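PDB 3RRX: Exo-1,3/1,4-beta-glucanase from Pseudoalteromonas sp., which hydrolyses beta-1,3- and beta-1,4-linked glucans in an exo manner, probably releasing glucose as related beta-glucosidases do. Local coordinates for residues T146-A151 with K206-I211; K539-S544 with P619-K624; G422-N427 with N442-F447. The protein carries 1 engineered substitution. All coordinates share one frame; numbering follows the deposited sequence.

Contact 1: T146-A151 with K206-I211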
loop_
_atom_site.group_PDB
_atom_site.type_symbol
_atom_site.label_atom_id
_atom_site.label_comp_id
_atom_site.label_asym_id
_atom_site.label_seq_id
_atom_site.Cartn_x
_atom_site.Cartn_y
_atom_site.Cartn_z
ATOM N N THR A 146 6.803 -1.225 -10.104
ATOM C CA THR A 146 5.482 -0.619 -9.992
ATOM C C THR A 146 5.303 0.515 -11.012
ATOM O O THR A 146 4.260 0.612 -11.645
ATOM C CB THR A 146 5.227 -0.102 -8.549
ATOM O OG1 THR A 146 5.302 -1.203 -7.626
ATOM C CG2 THR A 146 3.862 0.557 -8.433
ATOM N N ALA A 147 6.313 1.373 -11.160
ATOM C CA ALA A 147 6.250 2.463 -12.132
ATOM C C ALA A 147 5.980 1.948 -13.546
ATOM O O ALA A 147 5.165 2.510 -14.280
ATOM C CB ALA A 147 7.536 3.298 -12.099
ATOM N N LYS A 148 6.658 0.874 -13.933
ATOM C CA LYS A 148 6.424 0.294 -15.254
ATOM C C LYS A 148 5.007 -0.256 -15.403
ATOM O O LYS A 148 4.362 -0.056 -16.430
ATOM C CB LYS A 148 7.438 -0.810 -15.555
ATOM C CG LYS A 148 8.849 -0.317 -15.846
ATOM C CD LYS A 148 9.754 -1.516 -16.052
ATOM C CE LYS A 148 11.137 -1.121 -16.520
ATOM N NZ LYS A 148 11.915 -2.348 -16.881
ATOM N N GLU A 149 4.523 -0.967 -14.392
ATOM C CA GLU A 149 3.198 -1.569 -14.500
ATOM C C GLU A 149 2.132 -0.476 -14.572
ATOM O O GLU A 149 1.148 -0.603 -15.306
ATOM C CB GLU A 149 2.931 -2.553 -13.347
ATOM C CG GLU A 149 4.011 -3.616 -13.226
ATOM C CD GLU A 149 3.482 -5.017 -12.946
ATOM O OE1 GLU A 149 2.254 -5.209 -12.792
ATOM O OE2 GLU A 149 4.313 -5.940 -12.889
ATOM N N VAL A 150 2.346 0.610 -13.831
ATOM C CA VAL A 150 1.436 1.752 -13.887
ATOM C C VAL A 150 1.495 2.419 -15.267
ATOM O O VAL A 150 0.462 2.727 -15.879
ATOM C CB VAL A 150 1.742 2.779 -12.758
ATOM C CG1 VAL A 150 0.975 4.070 -12.967
ATOM C CG2 VAL A 150 1.399 2.172 -11.387
ATOM N N ALA A 151 2.704 2.611 -15.774
ATOM C CA ALA A 151 2.878 3.245 -17.090
ATOM C C ALA A 151 2.201 2.447 -18.213
ATOM O O ALA A 151 1.723 3.016 -19.211
ATOM C CB ALA A 151 4.356 3.430 -17.385
ATOM N N LYS A 206 11.877 10.976 -15.434
ATOM C CA LYS A 206 12.045 10.684 -16.867
ATOM C C LYS A 206 11.553 9.294 -17.266
ATOM O O LYS A 206 11.574 8.364 -16.461
ATOM C CB LYS A 206 13.521 10.791 -17.259
ATOM C CG LYS A 206 14.151 12.150 -16.998
ATOM C CD LYS A 206 13.513 13.222 -17.856
ATOM C CE LYS A 206 14.163 14.577 -17.624
ATOM N NZ LYS A 206 13.467 15.655 -18.384
ATOM N N GLY A 207 11.153 9.145 -18.526
ATOM C CA GLY A 207 10.858 7.827 -19.079
ATOM C C GLY A 207 9.695 7.116 -18.419
ATOM O O GLY A 207 8.592 7.656 -18.356
ATOM N N SER A 208 9.932 5.903 -17.923
ATOM C CA SER A 208 8.870 5.142 -17.268
ATOM C C SER A 208 8.598 5.601 -15.833
ATOM O O SER A 208 7.641 5.139 -15.212
ATOM C CB SER A 208 9.146 3.634 -17.305
ATOM O OG SER A 208 10.270 3.292 -16.511
ATOM N N ASN A 209 9.430 6.501 -15.307
ATOM C CA ASN A 209 9.200 7.037 -13.964
ATOM C C ASN A 209 7.858 7.764 -13.864
ATOM O O ASN A 209 7.463 8.465 -14.799
ATOM C CB ASN A 209 10.325 8.004 -13.556
ATOM C CG ASN A 209 11.686 7.343 -13.529
ATOM O OD1 ASN A 209 11.794 6.117 -13.481
ATOM N ND2 ASN A 209 12.735 8.153 -13.558
ATOM N N ARG A 210 7.186 7.626 -12.719
ATOM C CA ARG A 210 5.884 8.264 -12.493
ATOM C C ARG A 210 5.977 9.389 -11.468
ATOM O O ARG A 210 6.948 9.479 -10.717
ATOM C CB ARG A 210 4.859 7.242 -11.957
ATOM C CG ARG A 210 4.768 5.924 -12.718
ATOM C CD ARG A 210 4.135 6.055 -14.117
ATOM N NE ARG A 210 5.126 6.472 -15.103
ATOM C CZ ARG A 210 4.841 6.883 -16.340
ATOM N NH1 ARG A 210 5.822 7.249 -17.160
ATOM N NH2 ARG A 210 3.580 6.944 -16.754
ATOM N N ILE A 211 4.950 10.234 -11.428
ATOM C CA ILE A 211 4.768 11.159 -10.308
ATOM C C ILE A 211 4.345 10.307 -9.114
ATOM O O ILE A 211 3.506 9.427 -9.265
ATOM C CB ILE A 211 3.676 12.208 -10.643
ATOM C CG1 ILE A 211 4.143 13.107 -11.798
ATOM C CG2 ILE A 211 3.338 13.062 -9.421
ATOM C CD1 ILE A 211 3.034 13.933 -12.449
#

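Contact 2: K539-S544 with P619-K624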
loop_
_atom_site.group_PDB
_atom_site.type_symbol
_atom_site.label_atom_id
_atom_site.label_comp_id
_atom_site.label_asym_id
_atom_site.label_seq_id
_atom_site.Cartn_x
_atom_site.Cartn_y
_atom_site.Cartn_z
ATOM N N LYS A 539 -2.773 -20.390 21.367
ATOM C CA LYS A 539 -3.424 -21.688 21.187
ATOM C C LYS A 539 -2.974 -22.362 19.900
ATOM O O LYS A 539 -2.670 -23.558 19.883
ATOM C CB LYS A 539 -4.947 -21.547 21.201
ATOM C CG LYS A 539 -5.508 -21.011 22.513
ATOM C CD LYS A 539 -6.983 -20.664 22.387
ATOM C CE LYS A 539 -7.526 -20.049 23.671
ATOM N NZ LYS A 539 -8.933 -19.586 23.463
ATOM N N GLU A 540 -2.949 -21.604 18.804
ATOM C CA GLU A 540 -2.563 -22.181 17.523
ATOM C C GLU A 540 -1.079 -22.531 17.524
ATOM O O GLU A 540 -0.675 -23.545 16.953
ATOM C CB GLU A 540 -2.896 -21.215 16.360
ATOM C CG GLU A 540 -4.399 -21.042 16.110
ATOM C CD GLU A 540 -5.055 -20.075 17.084
ATOM O OE1 GLU A 540 -4.325 -19.410 17.849
ATOM O OE2 GLU A 540 -6.306 -19.977 17.089
ATOM N N LEU A 541 -0.263 -21.688 18.158
ATOM C CA LEU A 541 1.165 -21.980 18.289
ATOM C C LEU A 541 1.383 -23.305 19.024
ATOM O O LEU A 541 2.233 -24.111 18.636
ATOM C CB LEU A 541 1.880 -20.853 19.047
ATOM C CG LEU A 541 2.303 -19.636 18.211
ATOM C CD1 LEU A 541 2.574 -18.421 19.122
ATOM C CD2 LEU A 541 3.528 -19.978 17.376
ATOM N N ASN A 542 0.617 -23.521 20.091
ATOM C CA ASN A 542 0.740 -24.755 20.869
ATOM C C ASN A 542 0.358 -25.985 20.043
ATOM O O ASN A 542 0.862 -27.080 20.279
ATOM C CB ASN A 542 -0.132 -24.701 22.115
ATOM C CG ASN A 542 0.438 -23.791 23.187
ATOM O OD1 ASN A 542 1.617 -23.424 23.154
ATOM N ND2 ASN A 542 -0.401 -23.423 24.146
ATOM N N ALA A 543 -0.537 -25.798 19.077
ATOM C CA ALA A 543 -0.970 -26.909 18.224
ATOM C C ALA A 543 -0.088 -27.086 16.985
ATOM O O ALA A 543 -0.420 -27.864 16.092
ATOM C CB ALA A 543 -2.434 -26.726 17.818
ATOM N N SER A 544 1.034 -26.372 16.933
ATOM C CA SER A 544 1.915 -26.395 15.769
ATOM C C SER A 544 3.321 -26.805 16.175
ATOM O O SER A 544 3.820 -26.358 17.208
ATOM C CB SER A 544 1.990 -25.000 15.124
ATOM O OG SER A 544 0.708 -24.492 14.774
ATOM N N PRO A 619 8.436 -23.447 23.981
ATOM C CA PRO A 619 7.652 -24.316 24.862
ATOM C C PRO A 619 6.155 -24.064 24.706
ATOM O O PRO A 619 5.738 -23.089 24.073
ATOM C CB PRO A 619 8.114 -23.890 26.261
ATOM C CG PRO A 619 8.499 -22.449 26.099
ATOM C CD PRO A 619 9.074 -22.331 24.708
ATOM N N VAL A 620 5.351 -24.951 25.272
ATOM C CA VAL A 620 3.917 -24.716 25.381
ATOM C C VAL A 620 3.648 -23.396 26.122
ATOM O O VAL A 620 4.239 -23.114 27.174
ATOM C CB VAL A 620 3.206 -25.916 26.068
ATOM C CG1 VAL A 620 1.803 -25.538 26.523
ATOM C CG2 VAL A 620 3.163 -27.121 25.117
ATOM N N LEU A 621 2.751 -22.597 25.556
ATOM C CA LEU A 621 2.482 -21.244 26.021
ATOM C C LEU A 621 1.165 -21.183 26.769
ATOM O O LEU A 621 0.286 -22.016 26.556
ATOM C CB LEU A 621 2.402 -20.301 24.807
ATOM C CG LEU A 621 3.656 -20.215 23.938
ATOM C CD1 LEU A 621 3.353 -19.450 22.633
ATOM C CD2 LEU A 621 4.815 -19.577 24.711
ATOM N N SER A 622 1.017 -20.187 27.637
ATOM C CA SER A 622 -0.247 -20.006 28.337
ATOM C C SER A 622 -1.377 -19.737 27.352
ATOM O O SER A 622 -1.224 -18.942 26.413
ATOM C CB SER A 622 -0.155 -18.861 29.350
ATOM O OG SER A 622 -1.450 -18.492 29.790
ATOM N N GLU A 623 -2.519 -20.386 27.568
ATOM C CA GLU A 623 -3.690 -20.154 26.720
ATOM C C GLU A 623 -4.763 -19.347 27.446
ATOM O O GLU A 623 -5.884 -19.204 26.959
ATOM C CB GLU A 623 -4.262 -21.478 26.192
ATOM C CG GLU A 623 -3.314 -22.220 25.253
ATOM C CD GLU A 623 -3.890 -23.506 24.684
ATOM O OE1 GLU A 623 -5.083 -23.809 24.905
ATOM O OE2 GLU A 623 -3.136 -24.227 24.001
ATOM N N LYS A 624 -4.416 -18.821 28.618
ATOM C CA LYS A 624 -5.354 -17.997 29.370
ATOM C C LYS A 624 -5.666 -16.700 28.621
ATOM O O LYS A 624 -4.764 -16.024 28.130
ATOM C CB LYS A 624 -4.790 -17.666 30.750
ATOM C CG LYS A 624 -5.785 -16.966 31.658
ATOM C CD LYS A 624 -5.193 -16.741 33.044
ATOM C CE LYS A 624 -6.197 -16.078 33.980
ATOM N NZ LYS A 624 -5.597 -15.756 35.314
HETATM O O HOH W 1 -3.701 -25.417 21.495
HETATM O O HOH W 2 4.121 -23.293 21.672
#

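Contact 3: G422-N427 with N442-F447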
loop_
_atom_site.group_PDB
_atom_site.type_symbol
_atom_site.label_atom_id
_atom_site.label_comp_id
_atom_site.label_asym_id
_atom_site.label_seq_id
_atom_site.Cartn_x
_atom_site.Cartn_y
_atom_site.Cartn_z
ATOM N N GLY A 422 -6.697 -21.298 3.727
ATOM C CA GLY A 422 -5.827 -20.485 2.901
ATOM C C GLY A 422 -4.925 -21.268 1.961
ATOM O O GLY A 422 -4.140 -20.675 1.219
ATOM N N ALA A 423 -5.044 -22.590 1.971
ATOM C CA ALA A 423 -4.116 -23.442 1.217
ATOM C C ALA A 423 -4.068 -23.139 -0.275
ATOM O O ALA A 423 -2.995 -23.129 -0.881
ATOM C CB ALA A 423 -4.441 -24.911 1.437
ATOM N N ASN A 424 -5.231 -22.907 -0.869
ATOM C CA ASN A 424 -5.314 -22.712 -2.310
ATOM C C ASN A 424 -6.174 -21.497 -2.631
ATOM O O ASN A 424 -6.886 -21.480 -3.634
ATOM C CB ASN A 424 -5.910 -23.958 -2.974
ATOM C CG ASN A 424 -5.804 -23.924 -4.488
ATOM O OD1 ASN A 424 -4.775 -23.530 -5.042
ATOM N ND2 ASN A 424 -6.871 -24.343 -5.167
ATOM N N ALA A 425 -6.104 -20.485 -1.771
ATOM C CA ALA A 425 -6.956 -19.308 -1.883
ATOM C C ALA A 425 -6.115 -18.052 -2.076
ATOM O O ALA A 425 -5.644 -17.452 -1.112
ATOM C CB ALA A 425 -7.827 -19.167 -0.652
ATOM N N ILE A 426 -5.931 -17.653 -3.326
ATOM C CA ILE A 426 -5.081 -16.512 -3.615
ATOM C C ILE A 426 -5.648 -15.248 -2.984
ATOM O O ILE A 426 -4.896 -14.364 -2.567
ATOM C CB ILE A 426 -4.827 -16.358 -5.133
ATOM C CG1 ILE A 426 -4.077 -17.593 -5.651
ATOM C CG2 ILE A 426 -4.030 -15.079 -5.431
ATOM C CD1 ILE A 426 -3.996 -17.695 -7.182
ATOM N N ASN A 427 -6.969 -15.170 -2.855
ATOM C CA ASN A 427 -7.552 -13.964 -2.275
ATOM C C ASN A 427 -7.118 -13.730 -0.829
ATOM O O ASN A 427 -6.941 -12.587 -0.401
ATOM C CB ASN A 427 -9.084 -13.922 -2.443
ATOM C CG ASN A 427 -9.828 -14.782 -1.433
ATOM O OD1 ASN A 427 -9.432 -15.910 -1.131
ATOM N ND2 ASN A 427 -10.926 -14.242 -0.907
ATOM N N ASN A 442 -12.992 -11.990 -4.411
ATOM C CA ASN A 442 -11.989 -12.497 -5.342
ATOM C C ASN A 442 -11.950 -14.024 -5.348
ATOM O O ASN A 442 -12.073 -14.650 -4.301
ATOM C CB ASN A 442 -10.597 -11.970 -4.974
ATOM C CG ASN A 442 -10.439 -10.479 -5.228
ATOM O OD1 ASN A 442 -11.034 -9.920 -6.156
ATOM N ND2 ASN A 442 -9.615 -9.826 -4.403
ATOM N N THR A 443 -11.773 -14.622 -6.525
ATOM C CA THR A 443 -11.500 -16.056 -6.623
ATOM C C THR A 443 -10.177 -16.222 -7.361
ATOM O O THR A 443 -9.645 -15.242 -7.890
ATOM C CB THR A 443 -12.623 -16.821 -7.369
ATOM O OG1 THR A 443 -12.732 -16.333 -8.711
ATOM C CG2 THR A 443 -13.956 -16.643 -6.661
ATOM N N ASN A 444 -9.642 -17.444 -7.408
ATOM C CA ASN A 444 -8.341 -17.658 -8.058
ATOM C C ASN A 444 -8.246 -17.162 -9.514
ATOM O O ASN A 444 -7.171 -16.763 -9.970
ATOM C CB ASN A 444 -7.902 -19.122 -7.961
ATOM C CG ASN A 444 -7.455 -19.498 -6.556
ATOM O OD1 ASN A 444 -7.500 -18.673 -5.644
ATOM N ND2 ASN A 444 -7.034 -20.744 -6.374
ATOM N N SER A 445 -9.362 -17.182 -10.234
ATOM C CA SER A 445 -9.374 -16.733 -11.631
ATOM C C SER A 445 -9.248 -15.213 -11.781
ATOM O O SER A 445 -9.022 -14.704 -12.879
ATOM C CB SER A 445 -10.649 -17.209 -12.328
ATOM O OG SER A 445 -11.797 -16.642 -11.713
ATOM N N ASP A 446 -9.403 -14.482 -10.687
ATOM C CA ASP A 446 -9.203 -13.038 -10.731
ATOM C C ASP A 446 -7.717 -12.700 -10.711
ATOM O O ASP A 446 -7.337 -11.526 -10.756
ATOM C CB ASP A 446 -9.919 -12.360 -9.557
ATOM C CG ASP A 446 -11.424 -12.496 -9.647
ATOM O OD1 ASP A 446 -11.949 -12.433 -10.780
ATOM O OD2 ASP A 446 -12.082 -12.675 -8.599
ATOM N N PHE A 447 -6.881 -13.733 -10.619
ATOM C CA PHE A 447 -5.438 -13.535 -10.519
ATOM C C PHE A 447 -4.698 -14.394 -11.541
ATOM O O PHE A 447 -4.016 -15.358 -11.178
ATOM C CB PHE A 447 -4.931 -13.879 -9.111
ATOM C CG PHE A 447 -5.690 -13.206 -8.000
ATOM C CD1 PHE A 447 -5.372 -11.911 -7.606
ATOM C CD2 PHE A 447 -6.706 -13.874 -7.338
ATOM C CE1 PHE A 447 -6.063 -11.291 -6.572
ATOM C CE2 PHE A 447 -7.405 -13.267 -6.303
ATOM C CZ PHE A 447 -7.082 -11.970 -5.913
HETATM O O HOH W 3 -7.676 -10.599 -2.100
HETATM O O HOH W 4 -8.957 -16.782 -4.296
#

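Contact 1: T146-A151 with K206-I211
R210 lays its guanidinium group beneath the methyl of A151, in the (alpha/beta)8-type barrel domain of the family 3 glycoside hydrolases, where helix 136-151 meets the loop that leads into the parallel barrel strand 211-217. The methyl sits over the centre of one face of the group, with A151 CB 3.6 Å from R210 CZ; alanine suits the place because its single methyl lies flat against the guanidinium face. The arginine chain is bent at both chi2 (-70°) and chi3 (84°), which folds its end back toward its own loop while CG and CD run along the helix. R210 CD lies 3.9 Å from V150 CG1, the two side chains passing in opposite directions. A147, one helical turn before A151, fits its CB against the S208 carbonyl oxygen at 3.6 Å. K206 to N209 form a type II' turn, with G207 supplying the positive phi at its second position. The guanidinium also reaches back to this turn, where NH1 bonds weakly to the G207 carbonyl; beyond the loop NH1 forms a salt bridge with E374, while NH2 bonds to the I155 carbonyl. R210 NE donates to S208 O at 2.8 Å, lying above the carbonyl plane.

Contact 2: K539-S544 with P619-K624
The side-chain amide of N542 is gripped from several directions, and its oxygen OD1 accepts two hydrogen bonds: one from the backbone N of L621 at 2.8 Å, the other from a water that also donates to P619 O. The L621 bond is nearly straight, at 167°. On the other branch, N542 ND2 spends its two hydrogens on L621 O and on E623 OE2, both 2.9 Å from it and both in the amide plane. Asparagine thus reads the backbone N-H and C=O of L621 together, as an antiparallel strand neighbour would, and the extended phi and psi of L621 present both groups to it. E623 OE2 receives ND2 through its anti lone pair, and the carboxylate is turned only 24° from the amide. A second water joins this same oxygen to the K539 carbonyl of the short helix. The stretched E623 chain (chi2 -178°) carries its carboxylate across the aliphatic part of K539, with K539 CG 3.7 Å from E623 CD. The ammonium itself turns elsewhere, to a salt bridge with E503. Away from the polar cluster L541 and L621 meet through their CD1 methyls, 3.7 Å apart, and both also touch L603. This surface contact joins the loop of 619-624 to helix 538-542. Because both arms of one amide are committed, its flip state is fixed, and the negative charge of E623 probably makes OE2 a stronger acceptor for ND2.

Contact 3: G422-N427 with N442-F447
I426 and N444 meet at the start of helix 426-430, where the N444 side chain can be followed outward from CB. The first torsion (-73°) sets CG beside the backbone N, and the end of the chain comes nearer the 422-427 segment. CG lies 4.0 Å from the I426 CD1 methyl, and from there the amide divides its two ends between neighbouring backbone groups. OD1 accepts from I426 N at 3.0 Å along a nearly straight line of 166°, and it also accepts a hydrogen bond from a water, which in turn accepts from N427 N. ND2, the other tip, donates to N424 O at 2.8 Å. Asparagine suits the place because one short amide offers an acceptor to a first-turn N-H and a donor to the carbonyl just before the helix. A425 holds the N-cap position and has no side-chain acceptor, so N444 supplies one from the loop 18 residues on from I426. Both segments belong to the family 3 C-terminal domain, an alpha/beta sheet domain, where helix 426-430 follows strand 415-419 and residues 444-446 form a 3-10 turn. That turn is held by T443 N, which donates to D446 OD2. It brings F447 beneath I426, whose CG2 makes a CH-pi contact 3.8 Å from the ring centroid, 23° off the normal, while D446 CB lies over the rim of the opposite face. Further along, N427 CB rests 3.5 Å from N442 CB, and a water joins N427 O to N442 ND2, which also reaches S434 O.

How the contacts relate
Contact 1 belongs to the barrel domain, whereas contact 3 and the 539-544 helix of contact 2 belong to the sheet domain that follows it. Along the chain they come in series, contact 1, then contact 3, then contact 2. Contact 3 lies between the others in distance, its centre about 28 Å from that of contact 1 and about 29 Å from that of contact 2; contacts 1 and 2 sit on opposite sides of the chain's centre, their own centres about 47 Å apart. None touches another, the nearest atoms of contacts 1 and 3 being about 11 Å apart. In contact 2 the L541 side chain is about 12 Å from that of L593, which binds calcium.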